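Local coordinates for protein kinase A regulatory subunit, putative (Trypanosoma cruzi, PDB 6FTF) that probably regulates a cAMP-independent protein kinase A, binding the nucleoside analogue 7-cyano-7-deazainosine in both of its cyclic nucleotide-binding domains, at residues T65-D70 and T128-A133; L83-S88 and G106-E111; A91-E96 and V120-K125. All coordinates share one frame; numbering follows the deposited sequence.

Contact 1: T65-D70 and T128-A133; sequences TFKHDD and TDELIA
Phe-66 and Leu-131 form an antiparallel hydrogen-bonded pair between strands 65-67 and 130-133, whose axes come within 4.6 Å of each other with directions 162° apart, and the non-hydrogen-bonded pairs Thr-65 with Ile-132 and Lys-67 with Glu-130 flank it. Each residue of the central pair gives its N-H to the other's carbonyl, and Phe-66 N to Leu-131 O measures 2.9 Å. A third backbone bond, His-68 N to Asp-129 O at 3.0 Å, carries the pairing past the strand end. Phe-66 and Leu-131 project the same way, side by side, with ring atom CD1 of Phe-66 4.0 Å from CD2 of Leu-131. In this jelly-roll cyclic nucleotide-binding domain the two side chains point into the core between the two sheets of the domain, where both also touch Ile-72 and Val-126. The other face is more polar. Thr-65 CG2 lies against Ile-132 CG1, while Lys-67 CD passes obliquely across Glu-130 CG at 3.9 Å. Only the aliphatic parts of this last pair meet: Lys-67 NZ and Glu-130 OE2 remain 5.8 Å apart. At the turn, the Thr-128 carbonyl sits at the edge of the His-68 imidazole, in its plane, with Thr-128 O 3.7 Å from His-68 CD2. A type II turn from Lys-67 to Asp-70 then leads the chain toward strand 71-73 of the second sheet; Asp-70 OD2 accepts the N-H of Lys-67, 2.8 Å from its N, in a nearly straight bond (171°), the N-H arriving from above the carboxylate plane.

Contact 2: L83-S88 and G106-E111; sequences LYIIQS and GTAVGE. With 7CI (7-cyano-7-deazainosine), chain F.
Tyr-84 and Val-109 meet at the apolar centre, with CB of Tyr-84 3.7 Å from CG2 of Val-109, the methyl that sits between the backbone N and carbonyl carbon of its own residue. Beyond CB, the Tyr-84 ring turns its edge to the Val-109 carbonyl, which lies near the ring plane. On the other face of the sheet Leu-83 reaches over with CD1, which lies 4.1 Å from Ala-108 CB and 3.8 Å from Glu-111 CB; Phe-46 and Leu-45 pack around this group. Farther along, Ile-86 and Thr-107 run side by side with CD1 of Ile-86 3.7 Å from OG1 of Thr-107, a hydroxyl that is hydrogen-bonded to Thr-104 O. The backbones underneath are joined antiparallel by four bonds, among them the nearly straight Tyr-84 N to Val-109 O at 2.9 Å, and Gly-106 N to Ile-86 O closes the far end. Short strand 108-109 forms one edge of its four-stranded sheet, and it leads into the phosphate-binding cassette characteristic of cyclic nucleotide-binding domains. There Val-109 CG1 packs 3.8 Å from ribose O2 of the bound 7-cyano-7-deazainosine. Gly-110, at the N-cap of helix 111-116, donates its N-H to ribose O3 at 2.9 Å. Glu-111 has CG between its backbone N and carbonyl carbon (chi1 85°), and the chain bends again at chi2; its OE2 receives the proton of ribose O2 at 2.7 Å, while OE1 is held by Tyr-172 OH. With a carboxylate as acceptor for one hydroxyl and a backbone N-H as donor to the next, this edge offers matched partners to the ribose diol, consistent with binding of a nucleoside that carries no phosphate.

Contact 3: A91-E96 and V120-K125; sequences ADIIKE and VVATVK. With 7CI (7-cyano-7-deazainosine), chain F.
Lys-95 and Val-121 come together at the nitrile of the bound 7-cyano-7-deazainosine, their side chains passing obliquely, and both touch its nitrogen. Lys-95 NZ is hydrogen-bonded to ligand N4 at 3.1 Å, and Val-121 CG1 packs 3.4 Å from the same atom. A bend at chi3 (96°) sets CE of the lysine beside the nitrile nitrogen, next to CD and NZ, which touch it too. At the sugar, Ala-122 N donates to the terminal hydroxyl oxygen O4 at 3.0 Å. Ile-93 lies against the join of base and sugar: its CD1 is 3.4 Å from the ribose ring oxygen O1 and 3.7 Å from Val-124 CG2, with Ile-93 and Val-124 side by side and pointing the same way, while its CG2 abuts Ala-122 CB at 3.6 Å. Behind this first shell stand strands 91-95 and 123-125, antiparallel, their directions 155° apart, in the second sheet of the jelly roll. Asp-92 pairs with Lys-125 and Ile-94 with Thr-123, each through two backbone bonds; Asp-92 N to Lys-125 O is 2.8 Å. On the face turned from the ligand, Ile-94 CD1 rests on Lys-125 CB at 3.9 Å and the extended lysine leads away. Further out, Glu-113 OE2 accepts the N-H of Val-121 and OE1 of the same residue binds the ligand, while Thr-123 OG1 is hydrogen-bonded to Ala-75 N; these bonds fix the residues on either side of Ala-122 in sequence. The site thus meets the nitrile with a lysine donor and the sugar's terminal hydroxyl with a backbone N-H; both ligand atoms are met as hydrogen-bond acceptors, consistent with accommodation of a base bearing a nitrile.

How the contacts relate
From the N terminus the chain runs through 65-70, then 83-88 and 91-96, before any of these segments meets its partner. Contact 2 closes first, when 106-111 returns to 83-88; contact 3 follows as 120-125 joins 91-96, so the two loops cross. Contact 1 closes last, at 128-133, and encloses both. Contacts 1 and 2 belong to one sheet, where Ile-132 hydrogen-bonds to the backbone of Gln-87 and Ser-88, whereas contact 3 belongs to the second sheet of the same domain. Leu-131 CD1 near Ala-91 CB, and Val-109 CG1 near both Val-124 and Ile-93, bridge the sheets. Contacts 2 and 3 together border one nucleoside pocket.

Contact 1: T65-D70 and T128-A133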
loop_
_atom_site.group_PDB
_atom_site.type_symbol
_atom_site.label_atom_id
_atom_site.label_comp_id
_atom_site.label_asym_id
_atom_site.label_seq_id
_atom_site.Cartn_x
_atom_site.Cartn_y
_atom_site.Cartn_z
ATOM N N THR A 65 -21.512 12.655 3.467
ATOM C CA THR A 65 -22.199 11.378 3.507
ATOM C C THR A 65 -23.073 11.234 2.279
ATOM O O THR A 65 -23.521 12.219 1.686
ATOM C CB THR A 65 -23.058 11.200 4.759
ATOM O OG1 THR A 65 -24.148 12.126 4.730
ATOM C CG2 THR A 65 -22.232 11.392 5.999
ATOM N N PHE A 66 -23.335 9.979 1.944
ATOM C CA PHE A 66 -24.082 9.587 0.766
ATOM C C PHE A 66 -24.934 8.377 1.118
ATOM O O PHE A 66 -24.695 7.679 2.107
ATOM C CB PHE A 66 -23.143 9.205 -0.383
ATOM C CG PHE A 66 -22.223 10.310 -0.801
ATOM C CD1 PHE A 66 -20.972 10.464 -0.206
ATOM C CD2 PHE A 66 -22.600 11.198 -1.789
ATOM C CE1 PHE A 66 -20.131 11.490 -0.584
ATOM C CE2 PHE A 66 -21.754 12.231 -2.177
ATOM C CZ PHE A 66 -20.518 12.372 -1.569
ATOM N N LYS A 67 -25.947 8.136 0.284
ATOM C CA LYS A 67 -26.850 7.002 0.433
ATOM C C LYS A 67 -26.750 6.083 -0.772
ATOM O O LYS A 67 -26.274 6.478 -1.834
ATOM C CB LYS A 67 -28.305 7.467 0.563
ATOM C CG LYS A 67 -28.543 8.376 1.740
ATOM C CD LYS A 67 -28.253 7.662 3.050
ATOM C CE LYS A 67 -28.591 8.512 4.263
ATOM N NZ LYS A 67 -30.047 8.833 4.350
ATOM N N HIS A 68 -27.267 4.863 -0.603
ATOM C CA HIS A 68 -27.358 3.904 -1.697
ATOM C C HIS A 68 -27.860 4.581 -2.963
ATOM O O HIS A 68 -28.861 5.306 -2.938
ATOM C CB HIS A 68 -28.322 2.784 -1.301
ATOM C CG HIS A 68 -28.394 1.682 -2.308
ATOM N ND1 HIS A 68 -29.358 1.625 -3.291
ATOM C CD2 HIS A 68 -27.597 0.604 -2.497
ATOM C CE1 HIS A 68 -29.155 0.554 -4.039
ATOM N NE2 HIS A 68 -28.097 -0.086 -3.574
ATOM N N ASP A 69 -27.180 4.306 -4.078
ATOM C CA ASP A 69 -27.467 4.789 -5.426
ATOM C C ASP A 69 -27.076 6.249 -5.671
ATOM O O ASP A 69 -27.149 6.699 -6.827
ATOM C CB ASP A 69 -28.917 4.549 -5.888
ATOM C CG ASP A 69 -29.153 3.141 -6.407
ATOM O OD1 ASP A 69 -28.193 2.427 -6.742
ATOM O OD2 ASP A 69 -30.334 2.759 -6.514
ATOM N N ASP A 70 -26.619 6.989 -4.665
ATOM C CA ASP A 70 -26.049 8.298 -4.943
ATOM C C ASP A 70 -24.759 8.135 -5.735
ATOM O O ASP A 70 -23.979 7.206 -5.506
ATOM C CB ASP A 70 -25.664 9.012 -3.648
ATOM C CG ASP A 70 -26.841 9.543 -2.870
ATOM O OD1 ASP A 70 -27.981 9.577 -3.390
ATOM O OD2 ASP A 70 -26.595 9.958 -1.707
ATOM N N THR A 128 -23.714 0.511 -0.743
ATOM C CA THR A 128 -24.182 0.178 0.593
ATOM C C THR A 128 -25.301 1.140 0.968
ATOM O O THR A 128 -25.599 2.088 0.244
ATOM C CB THR A 128 -23.022 0.271 1.584
ATOM O OG1 THR A 128 -22.291 1.487 1.364
ATOM C CG2 THR A 128 -22.079 -0.904 1.398
ATOM N N ASP A 129 -25.936 0.886 2.118
ATOM C CA ASP A 129 -27.031 1.756 2.541
ATOM C C ASP A 129 -26.565 3.197 2.716
ATOM O O ASP A 129 -27.262 4.138 2.319
ATOM C CB ASP A 129 -27.643 1.275 3.855
ATOM C CG ASP A 129 -28.441 -0.006 3.716
ATOM O OD1 ASP A 129 -28.975 -0.271 2.622
ATOM O OD2 ASP A 129 -28.551 -0.732 4.731
ATOM N N GLU A 130 -25.403 3.386 3.339
ATOM C CA GLU A 130 -24.792 4.698 3.513
ATOM C C GLU A 130 -23.311 4.598 3.188
ATOM O O GLU A 130 -22.729 3.516 3.184
ATOM C CB GLU A 130 -24.939 5.235 4.951
ATOM C CG GLU A 130 -26.351 5.279 5.480
ATOM C CD GLU A 130 -26.777 3.999 6.176
ATOM O OE1 GLU A 130 -25.910 3.177 6.554
ATOM O OE2 GLU A 130 -28.000 3.823 6.355
ATOM N N LEU A 131 -22.702 5.754 2.953
ATOM C CA LEU A 131 -21.260 5.867 2.826
ATOM C C LEU A 131 -20.844 7.179 3.468
ATOM O O LEU A 131 -21.488 8.219 3.271
ATOM C CB LEU A 131 -20.835 5.775 1.360
ATOM C CG LEU A 131 -19.340 5.834 1.078
ATOM C CD1 LEU A 131 -19.008 5.039 -0.197
ATOM C CD2 LEU A 131 -18.840 7.274 0.928
ATOM N N ILE A 132 -19.793 7.121 4.279
ATOM C CA ILE A 132 -19.225 8.285 4.940
ATOM C C ILE A 132 -17.819 8.464 4.403
ATOM O O ILE A 132 -17.040 7.505 4.381
ATOM C CB ILE A 132 -19.178 8.097 6.468
ATOM C CG1 ILE A 132 -20.576 7.872 7.036
ATOM C CG2 ILE A 132 -18.504 9.286 7.149
ATOM C CD1 ILE A 132 -20.595 7.234 8.403
ATOM N N ALA A 133 -17.481 9.683 4.000
ATOM C CA ALA A 133 -16.169 9.971 3.446
ATOM C C ALA A 133 -15.602 11.250 4.041
ATOM O O ALA A 133 -16.330 12.127 4.510
ATOM C CB ALA A 133 -16.237 10.130 1.934
#

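Contact 2: L83-S88 and G106-E111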
loop_
_atom_site.group_PDB
_atom_site.type_symbol
_atom_site.label_atom_id
_atom_site.label_comp_id
_atom_site.label_asym_id
_atom_site.label_seq_id
_atom_site.Cartn_x
_atom_site.Cartn_y
_atom_site.Cartn_z
ATOM N N LEU A 83 -10.976 14.865 -3.610
ATOM C CA LEU A 83 -10.525 13.522 -3.263
ATOM C C LEU A 83 -11.345 13.037 -2.076
ATOM O O LEU A 83 -11.432 13.728 -1.062
ATOM C CB LEU A 83 -9.055 13.558 -2.878
ATOM C CG LEU A 83 -8.420 12.223 -2.492
ATOM C CD1 LEU A 83 -8.333 11.289 -3.672
ATOM C CD2 LEU A 83 -7.027 12.466 -1.901
ATOM N N TYR A 84 -11.948 11.867 -2.194
ATOM C CA TYR A 84 -12.775 11.293 -1.139
ATOM C C TYR A 84 -12.063 10.069 -0.590
ATOM O O TYR A 84 -11.687 9.185 -1.359
ATOM C CB TYR A 84 -14.120 10.824 -1.700
ATOM C CG TYR A 84 -14.978 11.930 -2.215
ATOM C CD1 TYR A 84 -14.749 12.502 -3.445
ATOM C CD2 TYR A 84 -16.008 12.440 -1.435
ATOM C CE1 TYR A 84 -15.553 13.546 -3.899
ATOM C CE2 TYR A 84 -16.798 13.465 -1.862
ATOM C CZ TYR A 84 -16.561 14.022 -3.082
ATOM O OH TYR A 84 -17.374 15.065 -3.487
ATOM N N ILE A 85 -11.866 10.012 0.720
ATOM C CA ILE A 85 -11.334 8.834 1.398
ATOM C C ILE A 85 -12.492 8.236 2.189
ATOM O O ILE A 85 -13.133 8.919 3.000
ATOM C CB ILE A 85 -10.144 9.172 2.312
ATOM C CG1 ILE A 85 -9.056 9.947 1.550
ATOM C CG2 ILE A 85 -9.563 7.870 2.903
ATOM C CD1 ILE A 85 -8.490 9.232 0.335
ATOM N N ILE A 86 -12.802 6.983 1.928
ATOM C CA ILE A 86 -13.992 6.351 2.489
ATOM C C ILE A 86 -13.733 5.910 3.923
ATOM O O ILE A 86 -12.835 5.105 4.193
ATOM C CB ILE A 86 -14.413 5.163 1.617
ATOM C CG1 ILE A 86 -14.772 5.633 0.210
ATOM C CG2 ILE A 86 -15.572 4.431 2.261
ATOM C CD1 ILE A 86 -14.930 4.506 -0.783
ATOM N N GLN A 87 -14.546 6.415 4.855
ATOM C CA GLN A 87 -14.551 5.919 6.225
ATOM C C GLN A 87 -15.310 4.603 6.330
ATOM O O GLN A 87 -14.815 3.631 6.921
ATOM C CB GLN A 87 -15.176 6.960 7.149
ATOM C CG GLN A 87 -15.371 6.475 8.579
ATOM C CD GLN A 87 -16.003 7.534 9.451
ATOM O OE1 GLN A 87 -15.568 8.696 9.480
ATOM N NE2 GLN A 87 -17.059 7.158 10.162
ATOM N N SER A 88 -16.499 4.543 5.741
ATOM C CA SER A 88 -17.284 3.322 5.748
ATOM C C SER A 88 -18.236 3.369 4.572
ATOM O O SER A 88 -18.608 4.444 4.090
ATOM C CB SER A 88 -18.025 3.133 7.068
ATOM O OG SER A 88 -18.848 4.242 7.368
ATOM N N GLY A 106 -11.633 2.727 3.500
ATOM C CA GLY A 106 -10.244 3.120 3.498
ATOM C C GLY A 106 -9.693 3.512 2.153
ATOM O O GLY A 106 -8.583 4.069 2.094
ATOM N N THR A 107 -10.408 3.222 1.086
ATOM C CA THR A 107 -9.949 3.524 -0.259
ATOM C C THR A 107 -10.365 4.930 -0.664
ATOM O O THR A 107 -11.195 5.581 -0.016
ATOM C CB THR A 107 -10.459 2.505 -1.279
ATOM O OG1 THR A 107 -11.867 2.627 -1.477
ATOM C CG2 THR A 107 -10.091 1.087 -0.856
ATOM N N ALA A 108 -9.767 5.391 -1.750
ATOM C CA ALA A 108 -9.968 6.731 -2.278
ATOM C C ALA A 108 -10.687 6.698 -3.616
ATOM O O ALA A 108 -10.503 5.773 -4.419
ATOM C CB ALA A 108 -8.609 7.393 -2.523
ATOM N N VAL A 109 -11.467 7.744 -3.881
ATOM C CA VAL A 109 -11.965 8.030 -5.221
ATOM C C VAL A 109 -11.693 9.487 -5.556
ATOM O O VAL A 109 -11.738 10.371 -4.693
ATOM C CB VAL A 109 -13.458 7.689 -5.438
ATOM C CG1 VAL A 109 -13.667 6.178 -5.395
ATOM C CG2 VAL A 109 -14.345 8.419 -4.439
ATOM N N GLY A 110 -11.431 9.736 -6.841
ATOM C CA GLY A 110 -11.124 11.061 -7.338
ATOM C C GLY A 110 -9.658 11.299 -7.599
ATOM O O GLY A 110 -9.289 12.359 -8.120
ATOM N N GLU A 111 -8.808 10.340 -7.250
ATOM C CA GLU A 111 -7.377 10.550 -7.383
ATOM C C GLU A 111 -6.915 10.528 -8.830
ATOM O O GLU A 111 -5.943 11.197 -9.167
ATOM C CB GLU A 111 -6.616 9.523 -6.537
ATOM C CG GLU A 111 -6.342 8.174 -7.174
ATOM C CD GLU A 111 -7.555 7.330 -7.473
ATOM O OE1 GLU A 111 -7.381 6.381 -8.292
ATOM O OE2 GLU A 111 -8.641 7.571 -6.904
HETATM C C1 7CI F . -11.865 5.270 -9.703
HETATM N N1 7CI F . -11.479 4.478 -10.913
HETATM O O1 7CI F . -13.016 6.038 -10.019
HETATM C C2 7CI F . -11.041 3.218 -10.872
HETATM N N2 7CI F . -10.802 2.404 -9.813
HETATM O O2 7CI F . -10.824 6.377 -7.940
HETATM C C3 7CI F . -10.329 1.170 -10.057
HETATM N N3 7CI F . -10.098 0.736 -11.369
HETATM O O3 7CI F . -10.678 8.580 -9.344
HETATM C C4 7CI F . -10.329 1.543 -12.439
HETATM N N4 7CI F . -11.100 4.060 -15.680
HETATM C C5 7CI F . -10.818 2.833 -12.232
HETATM O O5 7CI F . -10.081 1.070 -13.586
HETATM C C6 7CI F . -11.183 3.940 -13.090
HETATM C C7 7CI F . -11.606 4.927 -12.188
HETATM C C8 7CI F . -11.138 4.004 -14.506
HETATM C C9 7CI F . -10.834 6.220 -9.300
HETATM C C10 7CI F . -11.218 7.421 -9.991
HETATM C C11 7CI F . -12.726 7.408 -9.849
HETATM C C12 7CI F . -13.482 8.281 -10.948
HETATM O O4 7CI F . -12.976 7.984 -12.232
#

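Contact 3: A91-E96 and V120-K125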
loop_
_atom_site.group_PDB
_atom_site.type_symbol
_atom_site.label_atom_id
_atom_site.label_comp_id
_atom_site.label_asym_id
_atom_site.label_seq_id
_atom_site.Cartn_x
_atom_site.Cartn_y
_atom_site.Cartn_z
ATOM N N ALA A 91 -18.622 1.591 -2.823
ATOM C CA ALA A 91 -19.122 2.193 -4.045
ATOM C C ALA A 91 -18.618 1.426 -5.256
ATOM O O ALA A 91 -17.470 0.960 -5.295
ATOM C CB ALA A 91 -18.695 3.652 -4.175
ATOM N N ASP A 92 -19.474 1.353 -6.266
ATOM C CA ASP A 92 -19.109 0.764 -7.543
ATOM C C ASP A 92 -18.454 1.810 -8.433
ATOM O O ASP A 92 -18.904 2.954 -8.511
ATOM C CB ASP A 92 -20.346 0.235 -8.274
ATOM C CG ASP A 92 -21.006 -0.930 -7.565
ATOM O OD1 ASP A 92 -20.299 -1.843 -7.087
ATOM O OD2 ASP A 92 -22.250 -0.934 -7.488
ATOM N N ILE A 93 -17.426 1.378 -9.158
ATOM C CA ILE A 93 -16.835 2.136 -10.256
ATOM C C ILE A 93 -17.474 1.621 -11.534
ATOM O O ILE A 93 -17.365 0.430 -11.850
ATOM C CB ILE A 93 -15.309 1.956 -10.298
ATOM C CG1 ILE A 93 -14.679 2.300 -8.940
ATOM C CG2 ILE A 93 -14.700 2.786 -11.418
ATOM C CD1 ILE A 93 -15.006 3.705 -8.446
ATOM N N ILE A 94 -18.142 2.508 -12.263
ATOM C CA ILE A 94 -18.941 2.145 -13.431
ATOM C C ILE A 94 -18.365 2.847 -14.649
ATOM O O ILE A 94 -18.304 4.081 -14.696
ATOM C CB ILE A 94 -20.421 2.507 -13.229
ATOM C CG1 ILE A 94 -20.952 1.779 -11.985
ATOM C CG2 ILE A 94 -21.250 2.188 -14.482
ATOM C CD1 ILE A 94 -22.314 2.170 -11.560
ATOM N N LYS A 95 -17.955 2.055 -15.641
ATOM C CA LYS A 95 -17.482 2.548 -16.928
ATOM C C LYS A 95 -18.411 2.039 -18.018
ATOM O O LYS A 95 -18.683 0.835 -18.088
ATOM C CB LYS A 95 -16.079 2.031 -17.232
ATOM C CG LYS A 95 -14.973 2.755 -16.522
ATOM C CD LYS A 95 -13.669 2.657 -17.304
ATOM C CE LYS A 95 -13.448 3.885 -18.175
ATOM N NZ LYS A 95 -12.042 3.961 -18.682
ATOM N N GLU A 96 -18.883 2.947 -18.867
ATOM C CA GLU A 96 -19.776 2.598 -19.970
ATOM C C GLU A 96 -20.842 1.604 -19.515
ATOM O O GLU A 96 -21.120 0.596 -20.170
ATOM C CB GLU A 96 -18.993 2.067 -21.168
ATOM N N VAL A 120 -13.890 13.630 -14.833
ATOM C CA VAL A 120 -14.165 12.348 -14.197
ATOM C C VAL A 120 -14.206 11.239 -15.233
ATOM O O VAL A 120 -14.963 11.301 -16.207
ATOM C CB VAL A 120 -15.466 12.424 -13.379
ATOM C CG1 VAL A 120 -15.812 11.063 -12.820
ATOM C CG2 VAL A 120 -15.318 13.462 -12.254
ATOM N N VAL A 121 -13.416 10.194 -14.992
ATOM C CA VAL A 121 -13.294 9.103 -15.952
ATOM C C VAL A 121 -14.433 8.100 -15.807
ATOM O O VAL A 121 -14.985 7.621 -16.808
ATOM C CB VAL A 121 -11.918 8.436 -15.788
ATOM C CG1 VAL A 121 -11.785 7.201 -16.672
ATOM C CG2 VAL A 121 -10.804 9.436 -16.100
ATOM N N ALA A 122 -14.789 7.743 -14.578
ATOM C CA ALA A 122 -15.795 6.727 -14.310
ATOM C C ALA A 122 -16.781 7.236 -13.269
ATOM O O ALA A 122 -16.445 8.072 -12.425
ATOM C CB ALA A 122 -15.159 5.439 -13.776
ATOM N N THR A 123 -18.013 6.752 -13.355
ATOM C CA THR A 123 -19.007 7.057 -12.343
ATOM C C THR A 123 -18.743 6.253 -11.079
ATOM O O THR A 123 -18.359 5.081 -11.133
ATOM C CB THR A 123 -20.392 6.777 -12.913
ATOM O OG1 THR A 123 -20.632 7.731 -13.943
ATOM C CG2 THR A 123 -21.479 6.891 -11.854
ATOM N N VAL A 124 -18.934 6.904 -9.935
ATOM C CA VAL A 124 -18.748 6.296 -8.622
ATOM C C VAL A 124 -20.100 6.296 -7.933
ATOM O O VAL A 124 -20.621 7.365 -7.603
ATOM C CB VAL A 124 -17.717 7.071 -7.799
ATOM C CG1 VAL A 124 -17.574 6.425 -6.446
ATOM C CG2 VAL A 124 -16.379 7.150 -8.539
ATOM N N LYS A 125 -20.665 5.114 -7.710
ATOM C CA LYS A 125 -22.057 4.991 -7.272
ATOM C C LYS A 125 -22.124 4.151 -6.004
ATOM O O LYS A 125 -21.670 3.005 -5.992
ATOM C CB LYS A 125 -22.913 4.377 -8.382
ATOM C CG LYS A 125 -24.411 4.471 -8.155
ATOM C CD LYS A 125 -25.134 4.031 -9.402
ATOM C CE LYS A 125 -26.641 4.145 -9.250
ATOM N NZ LYS A 125 -27.329 4.021 -10.566
HETATM C C1 7CI F . -11.865 5.270 -9.703
HETATM N N1 7CI F . -11.479 4.478 -10.913
HETATM O O1 7CI F . -13.016 6.038 -10.019
HETATM C C2 7CI F . -11.041 3.218 -10.872
HETATM N N2 7CI F . -10.802 2.404 -9.813
HETATM O O2 7CI F . -10.824 6.377 -7.940
HETATM C C3 7CI F . -10.329 1.170 -10.057
HETATM N N3 7CI F . -10.098 0.736 -11.369
HETATM O O3 7CI F . -10.678 8.580 -9.344
HETATM C C4 7CI F . -10.329 1.543 -12.439
HETATM N N4 7CI F . -11.100 4.060 -15.680
HETATM C C5 7CI F . -10.818 2.833 -12.232
HETATM O O5 7CI F . -10.081 1.070 -13.586
HETATM C C6 7CI F . -11.183 3.940 -13.090
HETATM C C7 7CI F . -11.606 4.927 -12.188
HETATM C C8 7CI F . -11.138 4.004 -14.506
HETATM C C9 7CI F . -10.834 6.220 -9.300
HETATM C C10 7CI F . -11.218 7.421 -9.991
HETATM C C11 7CI F . -12.726 7.408 -9.849
HETATM C C12 7CI F . -13.482 8.281 -10.948
HETATM O O4 7CI F . -12.976 7.984 -12.232
#